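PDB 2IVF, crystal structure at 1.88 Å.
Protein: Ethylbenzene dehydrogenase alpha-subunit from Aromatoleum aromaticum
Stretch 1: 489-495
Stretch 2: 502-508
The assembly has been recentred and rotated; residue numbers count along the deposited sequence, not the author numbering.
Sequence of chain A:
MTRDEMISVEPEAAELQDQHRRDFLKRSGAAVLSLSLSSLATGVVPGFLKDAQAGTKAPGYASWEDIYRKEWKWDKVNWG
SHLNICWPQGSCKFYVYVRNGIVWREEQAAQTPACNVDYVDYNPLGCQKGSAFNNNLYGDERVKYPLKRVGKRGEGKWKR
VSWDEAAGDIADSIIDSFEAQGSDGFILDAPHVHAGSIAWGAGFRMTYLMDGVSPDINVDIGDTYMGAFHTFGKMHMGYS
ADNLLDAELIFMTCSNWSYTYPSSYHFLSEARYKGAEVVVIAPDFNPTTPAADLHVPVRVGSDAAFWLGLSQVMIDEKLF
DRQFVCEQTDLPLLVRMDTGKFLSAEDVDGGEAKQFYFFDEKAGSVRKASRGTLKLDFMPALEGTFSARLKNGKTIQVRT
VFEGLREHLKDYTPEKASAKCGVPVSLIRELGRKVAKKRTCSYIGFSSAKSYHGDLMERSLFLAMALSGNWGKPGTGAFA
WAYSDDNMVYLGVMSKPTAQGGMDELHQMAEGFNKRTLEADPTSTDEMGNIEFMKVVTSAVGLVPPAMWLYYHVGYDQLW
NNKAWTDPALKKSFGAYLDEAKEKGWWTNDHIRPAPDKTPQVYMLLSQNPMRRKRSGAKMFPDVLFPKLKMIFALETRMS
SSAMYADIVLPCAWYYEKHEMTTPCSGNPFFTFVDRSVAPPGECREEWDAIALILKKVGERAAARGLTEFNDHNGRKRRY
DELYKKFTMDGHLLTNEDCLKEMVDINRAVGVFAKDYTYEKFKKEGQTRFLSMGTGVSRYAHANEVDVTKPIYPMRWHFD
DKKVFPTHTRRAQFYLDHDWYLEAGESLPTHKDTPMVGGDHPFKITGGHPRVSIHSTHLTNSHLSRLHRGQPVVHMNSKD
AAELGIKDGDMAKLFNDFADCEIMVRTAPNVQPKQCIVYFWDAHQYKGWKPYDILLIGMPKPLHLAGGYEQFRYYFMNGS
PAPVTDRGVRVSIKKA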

ATOM      1  N   VAL A 489     -11.214  22.430  11.278  1.00 26.34           N
ATOM      2  CA  VAL A 489     -10.770  23.594  12.071  1.00 27.48           C
ATOM      3  C   VAL A 489     -11.916  24.354  12.705  1.00 26.74           C
ATOM      4  O   VAL A 489     -11.758  24.824  13.805  1.00 27.20           O
ATOM      5  CB  VAL A 489      -9.782  24.533  11.344  1.00 27.85           C
ATOM      6  CG1 VAL A 489      -8.680  23.713  10.636  1.00 31.60           C
ATOM      7  CG2 VAL A 489     -10.510  25.401  10.378  1.00 32.43           C
ATOM      8  N   TYR A 490     -13.077  24.477  12.071  1.00 26.48           N
ATOM      9  CA  TYR A 490     -14.227  25.116  12.763  1.00 26.07           C
ATOM     10  C   TYR A 490     -14.764  24.252  13.904  1.00 25.34           C
ATOM     11  O   TYR A 490     -15.124  24.763  14.992  1.00 25.34           O
ATOM     12  CB  TYR A 490     -15.368  25.459  11.803  1.00 26.79           C
ATOM     13  CG  TYR A 490     -15.081  26.615  10.889  1.00 26.80           C
ATOM     14  CD1 TYR A 490     -15.368  27.914  11.276  1.00 27.86           C
ATOM     15  CD2 TYR A 490     -14.548  26.412   9.633  1.00 27.23           C
ATOM     16  CE1 TYR A 490     -15.105  28.982  10.428  1.00 29.71           C
ATOM     17  CE2 TYR A 490     -14.264  27.455   8.800  1.00 27.32           C
ATOM     18  CZ  TYR A 490     -14.553  28.725   9.179  1.00 28.18           C
ATOM     19  OH  TYR A 490     -14.280  29.788   8.351  1.00 29.09           O
ATOM     20  N   LEU A 491     -14.828  22.949  13.679  1.00 24.96           N
ATOM     21  CA  LEU A 491     -15.187  22.037  14.754  1.00 24.33           C
ATOM     22  C   LEU A 491     -14.219  22.207  15.921  1.00 23.93           C
ATOM     23  O   LEU A 491     -14.615  22.154  17.075  1.00 22.37           O
ATOM     24  CB  LEU A 491     -15.184  20.607  14.266  1.00 24.85           C
ATOM     25  CG  LEU A 491     -15.607  19.569  15.287  1.00 24.65           C
ATOM     26  CD1 LEU A 491     -17.030  19.799  15.695  1.00 24.06           C
ATOM     27  CD2 LEU A 491     -15.427  18.161  14.691  1.00 22.93           C
ATOM     28  N   GLY A 492     -12.962  22.448  15.603  1.00 24.20           N
ATOM     29  CA  GLY A 492     -11.947  22.595  16.593  1.00 24.95           C
ATOM     30  C   GLY A 492     -12.020  23.847  17.428  1.00 25.48           C
ATOM     31  O   GLY A 492     -11.583  23.826  18.578  1.00 26.32           O
ATOM     32  N   VAL A 493     -12.573  24.936  16.880  1.00 24.72           N
ATOM     33  CA  VAL A 493     -12.533  26.232  17.597  1.00 25.17           C
ATOM     34  C   VAL A 493     -13.848  26.867  17.926  1.00 24.99           C
ATOM     35  O   VAL A 493     -13.893  27.710  18.819  1.00 25.28           O
ATOM     36  CB  VAL A 493     -11.665  27.284  16.875  1.00 25.77           C
ATOM     37  CG1 VAL A 493     -10.213  26.736  16.734  1.00 27.14           C
ATOM     38  CG2 VAL A 493     -12.244  27.655  15.515  1.00 26.65           C
ATOM     39  N   MET A 494     -14.938  26.490  17.273  1.00 23.80           N
ATOM     40  CA  MET A 494     -16.157  27.223  17.507  1.00 24.98           C
ATOM     41  C   MET A 494     -16.682  26.981  18.901  1.00 24.82           C
ATOM     42  O   MET A 494     -16.540  25.892  19.441  1.00 26.06           O
ATOM     43  CB  MET A 494     -17.211  26.846  16.492  1.00 24.58           C
ATOM     44  CG  MET A 494     -16.902  27.395  15.123  1.00 26.24           C
ATOM     45  SD  MET A 494     -18.229  27.086  13.914  1.00 25.13           S
ATOM     46  CE  MET A 494     -18.423  25.299  13.980  1.00 22.90           C
ATOM     47  N   SER A 495     -17.315  27.990  19.453  1.00 25.96           N
ATOM     48  CA  SER A 495     -17.932  27.877  20.747  1.00 26.55           C
ATOM     49  C   SER A 495     -19.380  27.384  20.662  1.00 26.79           C
ATOM     50  O   SER A 495     -19.941  26.962  21.660  1.00 27.66           O
ATOM     51  CB  SER A 495     -17.843  29.202  21.491  1.00 26.52           C
ATOM     52  OG  SER A 495     -18.580  30.190  20.822  1.00 29.39           O
TER
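Stretch 2 (502-508) GMDELHQ

Packing of residues 502-508 on residues 489-495 in the alpha-subunit of ethylbenzene dehydrogenase. Stretch 1 is the end of a helix that begins earlier in the chain; it runs to Val 493, and Met 494 is the first residue to leave helical phi/psi (-69/148), so that the chain turns off toward Ser 495. The last turn is held by Met 494 N to Tyr 490 O at 2.9 Å and Val 493 N to Tyr 490 O at 3.2 Å. Stretch 2 enters at Gly 502 and is helical through 504-508, continuing beyond Gln 508; His 507 N to Met 503 O and Gln 508 N to Asp 504 O, both 2.8 Å, are backbone hydrogen bonds of this segment. The two helices cross at 115° between their N-to-C directions, with axes no closer than 11.9 Å. At that spacing side chains must bridge the gap, whereas the backbones draw together near the loop, where Met 494 CA and Gly 502 CA are 5.5 Å apart. The contact is compact, burying 325 Å² summed over both sides.

Tyr 490 is the large bump of stretch 1. Its CA-to-CB bond points toward stretch 2, and its ring lies against Met 503, Leu 506 and His 507. Met 503 starts sideways, but its extended side chain (chi1 m, chi2 t, chi3 t) brings its end nearer: Met 503 CE sits 3.9 Å from the centroid of the Tyr 490 ring, only 11° off the ring normal, and Met 503 SD 4.4 Å from the same centroid at 24°. The thioether thus covers one face of the ring, while Met 503 CG lies 3.8 Å from Tyr 490 CD1. Leu 506 approaches the ring obliquely, with Leu 506 CD1 3.6 Å from Tyr 490 CD1.

That same methyl is the bump of stretch 2. Leu 506 CD1 enters a hollow lined by Tyr 490, Val 493 and Met 494, lying 3.8 Å from Val 493 CG2 and 4.1 Å from Met 494 CG as well as against the tyrosine. At the far end of the Tyr 490 side chain, His 507 turns its ring edge to the hydroxyl, His 507 CE1 being 3.0 Å from Tyr 490 OH. The two rings meet rim to rim, centroids 5.9 Å apart and planes at 67°; the hydroxyl finds its hydrogen bond elsewhere in the structure.

Met 494, sideways at its CB, fits beside the start of stretch 2. Met 494 SD touches Met 503 CG at 3.7 Å, and Met 494 CG comes within 3.4 Å of Gly 502 O. The absence of a side chain at Gly 502 matters here: an ideal CB would point toward stretch 1 and stand a tight 3.0 Å from Met 494 SD. No direct hydrogen bond joins the stretches; one water spans them instead, accepting from Ser 495 N at 2.9 Å and donating to Gly 502 O at 2.6 Å.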

ATOM      1  N   GLY A 502     -21.943  30.130  15.069  1.00 27.73           N
ATOM      2  CA  GLY A 502     -20.633  29.738  15.538  1.00 27.87           C
ATOM      3  C   GLY A 502     -19.473  30.300  14.741  1.00 27.76           C
ATOM      4  O   GLY A 502     -18.385  30.470  15.282  1.00 26.40           O
ATOM      5  N   MET A 503     -19.692  30.597  13.463  1.00 27.59           N
ATOM      6  CA  MET A 503     -18.640  31.155  12.626  1.00 28.65           C
ATOM      7  C   MET A 503     -18.555  32.678  12.642  1.00 29.87           C
ATOM      8  O   MET A 503     -17.639  33.235  12.073  1.00 29.72           O
ATOM      9  CB  MET A 503     -18.857  30.738  11.179  1.00 28.47           C
ATOM     10  CG  MET A 503     -18.933  29.273  10.974  1.00 27.43           C
ATOM     11  SD  MET A 503     -18.997  28.915   9.218  1.00 27.73           S
ATOM     12  CE  MET A 503     -18.561  27.187   9.228  1.00 25.41           C
ATOM     13  N   ASP A 504     -19.497  33.347  13.284  1.00 31.71           N
ATOM     14  CA  ASP A 504     -19.569  34.812  13.203  1.00 33.49           C
ATOM     15  C   ASP A 504     -18.325  35.548  13.666  1.00 35.25           C
ATOM     16  O   ASP A 504     -17.838  36.439  12.958  1.00 35.88           O
ATOM     17  CB  ASP A 504     -20.766  35.321  13.977  1.00 33.55           C
ATOM     18  CG  ASP A 504     -22.059  35.000  13.296  1.00 34.62           C
ATOM     19  OD1 ASP A 504     -22.031  34.387  12.206  1.00 35.45           O
ATOM     20  OD2 ASP A 504     -23.101  35.362  13.852  1.00 37.49           O
ATOM     21  N   GLU A 505     -17.830  35.199  14.852  1.00 36.79           N
ATOM     22  CA  GLU A 505     -16.636  35.837  15.399  1.00 38.28           C
ATOM     23  C   GLU A 505     -15.418  35.618  14.499  1.00 38.97           C
ATOM     24  O   GLU A 505     -14.618  36.527  14.275  1.00 38.54           O
ATOM     25  CB  GLU A 505     -16.316  35.298  16.797  1.00 38.52           C
ATOM     26  CG  GLU A 505     -17.200  35.849  17.881  1.00 40.80           C
ATOM     27  CD  GLU A 505     -16.485  35.939  19.220  1.00 40.59           C
ATOM     28  OE1 GLU A 505     -15.883  34.921  19.646  1.00 43.96           O
ATOM     29  OE2 GLU A 505     -16.519  37.037  19.831  1.00 45.47           O
ATOM     30  N   LEU A 506     -15.269  34.395  14.009  1.00 39.84           N
ATOM     31  CA  LEU A 506     -14.146  34.065  13.151  1.00 40.96           C
ATOM     32  C   LEU A 506     -14.260  34.832  11.848  1.00 41.37           C
ATOM     33  O   LEU A 506     -13.267  35.342  11.340  1.00 41.40           O
ATOM     34  CB  LEU A 506     -14.117  32.573  12.849  1.00 41.55           C
ATOM     35  CG  LEU A 506     -13.619  31.625  13.933  1.00 43.37           C
ATOM     36  CD1 LEU A 506     -14.374  30.279  13.819  1.00 43.74           C
ATOM     37  CD2 LEU A 506     -12.102  31.424  13.795  1.00 45.69           C
ATOM     38  N   HIS A 507     -15.476  34.899  11.310  1.00 41.97           N
ATOM     39  CA  HIS A 507     -15.708  35.556  10.038  1.00 42.84           C
ATOM     40  C   HIS A 507     -15.528  37.079  10.172  1.00 43.01           C
ATOM     41  O   HIS A 507     -15.014  37.701   9.258  1.00 42.73           O
ATOM     42  CB  HIS A 507     -17.078  35.156   9.434  1.00 43.34           C
ATOM     43  CG  HIS A 507     -17.047  33.878   8.626  1.00 44.08           C
ATOM     44  ND1 HIS A 507     -16.156  32.850   8.866  1.00 43.71           N
ATOM     45  CD2 HIS A 507     -17.807  33.468   7.576  1.00 46.26           C
ATOM     46  CE1 HIS A 507     -16.376  31.861   8.013  1.00 42.98           C
ATOM     47  NE2 HIS A 507     -17.363  32.215   7.208  1.00 44.54           N
ATOM     48  N   GLN A 508     -15.888  37.665  11.317  1.00 43.25           N
ATOM     49  CA  GLN A 508     -15.618  39.094  11.553  1.00 44.34           C
ATOM     50  C   GLN A 508     -14.146  39.408  11.883  1.00 44.65           C
ATOM     51  O   GLN A 508     -13.643  40.462  11.526  1.00 44.32           O
ATOM     52  CB  GLN A 508     -16.547  39.667  12.633  1.00 44.45           C
ATOM     53  CG  GLN A 508     -16.344  39.111  14.029  1.00 44.92           C
ATOM     54  CD  GLN A 508     -17.369  39.643  15.027  1.00 45.18           C
ATOM     55  OE1 GLN A 508     -17.966  40.695  14.812  1.00 45.97           O
ATOM     56  NE2 GLN A 508     -17.572  38.914  16.122  1.00 45.44           N
TER
HETATM   57  O   HOH W   1     -17.644  30.397  17.814  1.00 32.91           O